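Local coordinates for Galactose/lactose metabolism regulatory protein GAL80 (Saccharomyces cerevisiae, PDB 3BTV) that binds the transcriptional activator GAL4 and blocks it when no inducing sugar is present, so keeping the yeast galactose and lactose metabolic genes switched off, at residues I95-V99 and A100-E104; L245-E248 and R249-L253. The protein carries 1 engineered substitution. All coordinates share one frame; numbering follows the deposited sequence.

Contact 1: I95-V99 and A100-E104; sequences IAIQV and ASHYE
His102 turns its imidazole back over the chain that leads into its own helix, and nearly every atom of the side chain meets something in 95-99. His102 CB starts 3.3 Å from Val99 O, the same carbonyl that accepts the His102 backbone N-H at 2.9 Å. Beyond it CG, also close to Val99 O, swings anti to the carbonyl carbon (chi1 -80°), which lays the ring flat against Val99: CA of Val99 stands 3.7 Å from the His102 ring centroid, almost exactly on the normal, a CH-pi contact over one face. The side chains of His102 and Ile97 slide past each other in opposite directions, with Ile97 CG1 in the ring plane at the edge, and His102 CD2 also touches Ile95 CG2 at 3.8 Å. This is a strand-to-helix connection of a Rossmann-type domain, between strand 92-95 and helix 102-112, and the ring lies between Ile95 at the strand end and the Val99 turn before the helix, touching both. On the other branch from CG, ND1 donates to Leu128 O, the stronger polar anchor. CE1 lies near Val99 CA and CG2, and His102 NE2 reaches Ile97 O at 3.2 Å in a weak, bent bond. Just before the helix, Ser101 N binds Gln98 O at 2.8 Å. Ser101 OG gives a weak bond to Gln98 OE1 (3.0 Å), while Ile97 CD1 packs on Ser101 CB at 3.6 Å.

Contact 2: L245-E248 and R249-L253; sequences LIDE and RGNRL
Ile246 and Arg252 face each other as an antiparallel, non-hydrogen-bonded pair, and the chain reverses beyond them so that the two arms run 155° apart. Backbone bonds flank this pair: Leu253 N donates to Leu245 O at 2.9 Å, and Asp247 N to Asn251 O at 2.8 Å. The turn itself, from Asp247 to Gly250, is a type I beta turn closed by Gly250 N on Asp247 O at 3.0 Å. Gly250, its fourth residue, has a backbone conformation (phi 105°) readily adopted by a residue without a side chain. This is the classic 3:5 hairpin, a type I turn plus G1 beta bulge, with Gly250 as the bulge residue.

With CG set between its backbone N and carbonyl carbon (chi1 67°), the Asp247 side chain folds over the turn and brings OD1 to the amides. Asn251 N meets Asp247 OD1 on the syn side at 2.7 Å, somewhat out of the carboxylate plane, and Gly250 N adds a weak bond to the same oxygen. It is a worked example of a carboxylate adding to a turn that the backbone already closes. Asp247 OD2 rests against the aliphatic CG of Arg249 at 3.5 Å, the guanidinium lying farther off. Asn251 runs alongside Asp247, pointing the same way, its amide plane steeply turned from the carboxylate. Leu253 spreads its methyls along the opposite arm: Leu253 CD2 touches Asp247 CB at 3.8 Å, and CD1 sits against Leu245 CB. Across the pair, Ile246 CG2 meets Arg252 CG at 3.9 Å, and the extended Arg252 chain carries NE to a salt bridge with Glu191 OE2 on strand 191-193. Strand 242-246 is the middle of three, parallel to 191-193, where Ile246 bonds through its backbone to Arg192 and Val194, and antiparallel to 255-258, where Leu245 bonds to Gln255; the hairpin projects beyond its end.

Both contacts are local, each within one continuous segment of chain, yet they belong to different parts of GAL80. Contact 1 comes first in sequence, where strand 92-95 of the six-stranded parallel sheet passes into helix 102-112 of the Rossmann-type part. Contact 2 follows much later, at the tip of strand 242-246 in the C-terminal part, in a three-stranded mixed sheet. They share no strand or helix; their centres lie 29 Å apart and their nearest atoms about 17 Å. One is partly buried at a strand-to-helix connection, the other a surface hairpin, so they sample the repressor's two parts, the oxidoreductase-like nucleotide-binding fold and the C-terminal region, without touching each other.

Contact 1: I95-V99 and A100-E104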
# COMPACT_ATOMS: atom_id res chain seq x y z
N ILE B 95 -24.16 25.84 -6.24
CA ILE B 95 -23.36 26.43 -5.17
C ILE B 95 -21.89 26.10 -5.40
O ILE B 95 -21.47 24.95 -5.28
CB ILE B 95 -23.78 25.92 -3.78
CG1 ILE B 95 -25.03 26.65 -3.30
CG2 ILE B 95 -22.68 26.15 -2.78
CD1 ILE B 95 -26.30 26.18 -3.94
N ALA B 96 -21.10 27.12 -5.75
CA ALA B 96 -19.67 26.93 -5.97
C ALA B 96 -18.85 27.88 -5.09
O ALA B 96 -18.10 28.72 -5.58
CB ALA B 96 -19.33 27.12 -7.44
N ILE B 97 -19.04 27.73 -3.79
CA ILE B 97 -18.33 28.52 -2.80
C ILE B 97 -17.52 27.57 -1.93
O ILE B 97 -17.66 26.36 -2.06
CB ILE B 97 -19.31 29.28 -1.90
CG1 ILE B 97 -20.30 28.30 -1.27
CG2 ILE B 97 -20.04 30.36 -2.69
CD1 ILE B 97 -21.26 28.95 -0.29
N GLN B 98 -16.69 28.11 -1.04
CA GLN B 98 -15.86 27.27 -0.19
C GLN B 98 -16.72 26.34 0.67
O GLN B 98 -17.77 26.74 1.16
CB GLN B 98 -14.97 28.13 0.70
CG GLN B 98 -15.74 29.08 1.58
CD GLN B 98 -14.86 29.77 2.59
OE1 GLN B 98 -15.35 30.40 3.54
NE2 GLN B 98 -13.55 29.66 2.40
N VAL B 99 -16.26 25.11 0.84
CA VAL B 99 -17.00 24.12 1.61
C VAL B 99 -17.41 24.67 2.98
O VAL B 99 -18.53 24.45 3.43
CB VAL B 99 -16.20 22.81 1.77
CG1 VAL B 99 -16.98 21.80 2.59
CG2 VAL B 99 -15.85 22.24 0.40
N ALA B 100 -16.52 25.41 3.62
CA ALA B 100 -16.82 25.96 4.95
C ALA B 100 -18.07 26.85 4.99
O ALA B 100 -18.62 27.10 6.06
CB ALA B 100 -15.62 26.72 5.51
N SER B 101 -18.52 27.31 3.82
CA SER B 101 -19.69 28.18 3.72
C SER B 101 -20.95 27.44 3.25
O SER B 101 -22.04 28.03 3.22
CB SER B 101 -19.42 29.35 2.78
OG SER B 101 -18.35 30.14 3.25
N HIS B 102 -20.80 26.18 2.87
CA HIS B 102 -21.90 25.39 2.32
C HIS B 102 -23.11 25.34 3.24
O HIS B 102 -24.23 25.65 2.83
CB HIS B 102 -21.44 23.96 2.02
CG HIS B 102 -20.69 23.82 0.72
ND1 HIS B 102 -20.28 22.60 0.23
CD2 HIS B 102 -20.30 24.74 -0.19
CE1 HIS B 102 -19.65 22.78 -0.92
NE2 HIS B 102 -19.65 24.07 -1.19
N TYR B 103 -22.90 24.93 4.48
CA TYR B 103 -23.99 24.77 5.44
C TYR B 103 -24.71 26.09 5.68
O TYR B 103 -25.94 26.16 5.57
CB TYR B 103 -23.45 24.20 6.75
CG TYR B 103 -24.50 23.84 7.77
CD1 TYR B 103 -25.24 22.67 7.66
CD2 TYR B 103 -24.72 24.67 8.87
CE1 TYR B 103 -26.20 22.34 8.62
CE2 TYR B 103 -25.67 24.35 9.82
CZ TYR B 103 -26.40 23.19 9.69
OH TYR B 103 -27.35 22.87 10.64
N GLU B 104 -23.95 27.14 5.98
CA GLU B 104 -24.56 28.43 6.33
C GLU B 104 -25.35 29.02 5.16
O GLU B 104 -26.31 29.74 5.37
CB GLU B 104 -23.51 29.44 6.81
CG GLU B 104 -22.73 30.12 5.69
CD GLU B 104 -21.52 30.88 6.20
OE1 GLU B 104 -20.85 30.39 7.14
OE2 GLU B 104 -21.22 31.97 5.65

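Contact 2: L245-E248 and R249-L253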
# COMPACT_ATOMS: atom_id res chain seq x y z
N LEU B 245 6.81 28.43 4.18
CA LEU B 245 6.26 29.28 3.14
C LEU B 245 7.21 29.35 1.94
O LEU B 245 8.43 29.45 2.11
CB LEU B 245 6.00 30.69 3.70
CG LEU B 245 4.80 30.84 4.63
CD1 LEU B 245 4.74 32.25 5.21
CD2 LEU B 245 3.51 30.52 3.88
N ILE B 246 6.67 29.28 0.73
CA ILE B 246 7.46 29.44 -0.49
C ILE B 246 6.88 30.53 -1.41
O ILE B 246 5.69 30.86 -1.32
CB ILE B 246 7.59 28.12 -1.29
CG1 ILE B 246 6.21 27.51 -1.55
CG2 ILE B 246 8.47 27.13 -0.56
CD1 ILE B 246 6.18 26.48 -2.68
N ASP B 247 7.72 31.09 -2.28
CA ASP B 247 7.28 32.09 -3.25
C ASP B 247 6.88 31.44 -4.56
O ASP B 247 6.93 30.20 -4.71
CB ASP B 247 8.36 33.15 -3.49
CG ASP B 247 9.59 32.58 -4.19
OD1 ASP B 247 9.59 31.39 -4.56
OD2 ASP B 247 10.56 33.35 -4.37
N GLU B 248 6.48 32.27 -5.52
CA GLU B 248 5.99 31.80 -6.81
C GLU B 248 7.07 31.01 -7.56
O GLU B 248 6.77 30.12 -8.36
CB GLU B 248 5.53 32.99 -7.65
CG GLU B 248 4.72 34.00 -6.86
CD GLU B 248 5.00 35.42 -7.28
OE1 GLU B 248 5.74 35.62 -8.26
OE2 GLU B 248 4.47 36.35 -6.62
N ARG B 249 8.33 31.35 -7.29
CA ARG B 249 9.45 30.73 -7.99
C ARG B 249 9.78 29.36 -7.39
O ARG B 249 10.49 28.57 -8.00
CB ARG B 249 10.66 31.65 -7.93
CG ARG B 249 10.29 33.12 -7.90
CD ARG B 249 11.46 34.02 -8.27
NE ARG B 249 11.75 33.98 -9.70
CZ ARG B 249 12.51 34.87 -10.33
NH1 ARG B 249 13.07 35.87 -9.65
NH2 ARG B 249 12.72 34.76 -11.63
N GLY B 250 9.25 29.10 -6.20
CA GLY B 250 9.49 27.83 -5.52
C GLY B 250 10.48 27.95 -4.37
O GLY B 250 10.78 26.97 -3.69
N ASN B 251 10.99 29.16 -4.15
CA ASN B 251 11.98 29.37 -3.11
C ASN B 251 11.34 29.66 -1.76
O ASN B 251 10.29 30.30 -1.68
CB ASN B 251 12.91 30.52 -3.50
CG ASN B 251 13.64 30.24 -4.80
OD1 ASN B 251 14.37 29.25 -4.92
ND2 ASN B 251 13.44 31.11 -5.79
N ARG B 252 11.98 29.18 -0.69
CA ARG B 252 11.45 29.36 0.66
C ARG B 252 11.60 30.80 1.11
O ARG B 252 12.54 31.49 0.71
CB ARG B 252 12.12 28.39 1.64
CG ARG B 252 11.87 26.92 1.28
CD ARG B 252 12.21 25.96 2.42
NE ARG B 252 11.84 24.59 2.05
CZ ARG B 252 12.08 23.51 2.80
NH1 ARG B 252 12.68 23.64 3.97
NH2 ARG B 252 11.70 22.31 2.37
N LEU B 253 10.68 31.26 1.95
CA LEU B 253 10.67 32.65 2.41
C LEU B 253 11.24 32.79 3.81
O LEU B 253 11.30 33.89 4.36
CB LEU B 253 9.25 33.22 2.36
CG LEU B 253 8.54 33.22 1.00
CD1 LEU B 253 7.07 33.55 1.15
CD2 LEU B 253 9.22 34.20 0.05